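Tb427.07.360- putative uncharacterized metacyclic invariant surface protein from Trypanosoma brucei (Trypanosoma brucei, PDB 5VTL) is of unknown function but probably serves as an elongated, largely helical surface protein of the metacyclic stage of the parasite. Local coordinates at residues F154-G157 with D158-K161. Numbering follows the deposited sequence.
Sequences FFTG and DICK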
loop_
_atom_site.group_PDB
_atom_site.type_symbol
_atom_site.label_atom_id
_atom_site.label_comp_id
_atom_site.label_asym_id
_atom_site.label_seq_id
_atom_site.Cartn_x
_atom_site.Cartn_y
_atom_site.Cartn_z
ATOM N N PHE A 154 -11.272 21.685 -15.377
ATOM C CA PHE A 154 -11.172 23.143 -15.338
ATOM C C PHE A 154 -10.214 23.795 -16.330
ATOM O O PHE A 154 -10.485 24.902 -16.792
ATOM C CB PHE A 154 -10.919 23.611 -13.900
ATOM C CG PHE A 154 -12.065 23.308 -12.986
ATOM C CD1 PHE A 154 -13.279 23.955 -13.153
ATOM C CD2 PHE A 154 -11.955 22.350 -11.998
ATOM C CE1 PHE A 154 -14.341 23.662 -12.338
ATOM C CE2 PHE A 154 -13.029 22.050 -11.180
ATOM C CZ PHE A 154 -14.223 22.711 -11.357
ATOM N N PHE A 155 -9.111 23.130 -16.666
ATOM C CA PHE A 155 -8.148 23.689 -17.578
ATOM C C PHE A 155 -8.552 23.286 -18.984
ATOM O O PHE A 155 -9.406 22.403 -19.170
ATOM C CB PHE A 155 -6.729 23.242 -17.229
ATOM C CG PHE A 155 -6.194 23.899 -15.955
ATOM C CD1 PHE A 155 -6.506 23.384 -14.710
ATOM C CD2 PHE A 155 -5.444 25.056 -16.021
ATOM C CE1 PHE A 155 -6.057 24.001 -13.558
ATOM C CE2 PHE A 155 -4.977 25.668 -14.886
ATOM C CZ PHE A 155 -5.272 25.141 -13.656
ATOM N N THR A 156 -7.948 23.954 -19.956
ATOM C CA THR A 156 -8.188 23.678 -21.366
ATOM C C THR A 156 -7.729 22.269 -21.762
ATOM O O THR A 156 -6.902 21.646 -21.089
ATOM C CB THR A 156 -7.556 24.785 -22.257
ATOM O OG1 THR A 156 -6.172 24.951 -21.932
ATOM C CG2 THR A 156 -8.269 26.108 -22.045
ATOM N N GLY A 157 -8.324 21.737 -22.824
ATOM C CA GLY A 157 -8.020 20.388 -23.276
ATOM C C GLY A 157 -6.554 20.105 -23.560
ATOM O O GLY A 157 -6.096 18.980 -23.366
ATOM N N ASP A 158 -5.813 21.109 -24.021
ATOM C CA ASP A 158 -4.386 20.918 -24.287
ATOM C C ASP A 158 -3.676 20.616 -22.973
ATOM O O ASP A 158 -2.812 19.745 -22.911
ATOM C CB ASP A 158 -3.764 22.142 -24.951
ATOM C CG ASP A 158 -4.047 23.440 -24.202
ATOM O OD1 ASP A 158 -5.104 23.564 -23.547
ATOM O OD2 ASP A 158 -3.200 24.355 -24.271
ATOM N N ILE A 159 -4.086 21.310 -21.921
ATOM C CA ILE A 159 -3.485 21.126 -20.605
ATOM C C ILE A 159 -3.927 19.792 -20.005
ATOM O O ILE A 159 -3.113 19.085 -19.388
ATOM C CB ILE A 159 -3.816 22.306 -19.705
ATOM C CG1 ILE A 159 -3.016 23.539 -20.177
ATOM C CG2 ILE A 159 -3.541 21.995 -18.227
ATOM C CD1 ILE A 159 -3.466 24.825 -19.588
ATOM N N CYS A 160 -5.196 19.440 -20.208
ATOM C CA CYS A 160 -5.721 18.142 -19.786
ATOM C C CYS A 160 -4.914 17.020 -20.426
ATOM O O CYS A 160 -4.640 15.999 -19.793
ATOM C CB CYS A 160 -7.187 17.987 -20.176
ATOM S SG CYS A 160 -7.826 16.346 -19.919
ATOM N N LYS A 161 -4.543 17.207 -21.688
ATOM C CA LYS A 161 -3.797 16.178 -22.411
ATOM C C LYS A 161 -2.415 15.998 -21.833
ATOM O O LYS A 161 -1.957 14.875 -21.622
ATOM C CB LYS A 161 -3.676 16.537 -23.878
ATOM C CG LYS A 161 -2.850 15.585 -24.689
ATOM C CD LYS A 161 -2.958 15.993 -26.167
ATOM C CE LYS A 161 -2.051 15.178 -27.045
ATOM N NZ LYS A 161 -2.283 15.539 -28.473
#
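T156 and D158 both turn their first side-chain bond into the space between backbone N and carbonyl carbon (chi1 53° and 52°), and this shared choice brings hydroxyl and carboxylate together at the start of helix 157-209. T156 OG1 donates to D158 OD1 at 2.4 Å, a very short hydrogen bond whose exact length deserves caution. T156 occupies the N-cap position, where threonine is common, yet its hydroxyl makes no capping bond and serves the carboxylate instead. An acidic residue probably suits the first turn, where its charge lies near the positive end of the helix dipole.

The backbone then winds up. T156 O accepts from C160 N at 2.9 Å, nearly straight (163° at the hydrogen) and in the carbonyl plane, while I159 N makes a weaker, strongly bent bond to the same oxygen. G157 O takes K161 N at 2.9 Å, the donor tilted out of the carbonyl plane. With no side chain, G157 makes its part of this contact entirely through the backbone.

Alongside this, F155, where the preceding helix 141-154 gives way to loop, meets I159 through apolar groups. The methyl CG2 of I159 lies 3.6 Å from F155 CB and approaches the ring obliquely, and I159 CD1 comes 3.6 Å from T156 OG1. A beta-branched isoleucine can thus touch both residues with separate branches. Beyond, the F155 ring packs edge-to-face with H6, and the side-chain oxygen OE1 of Q1 accepts the backbone N-H of T156.

C160 SG is joined to C152 SG of helix 141-154, tying the two helices covalently. At this surface turn between two helices, backbone bonds, a polar side-chain pair, an apolar patch and a disulfide are together consistent with a firmly held start to helix 157-209.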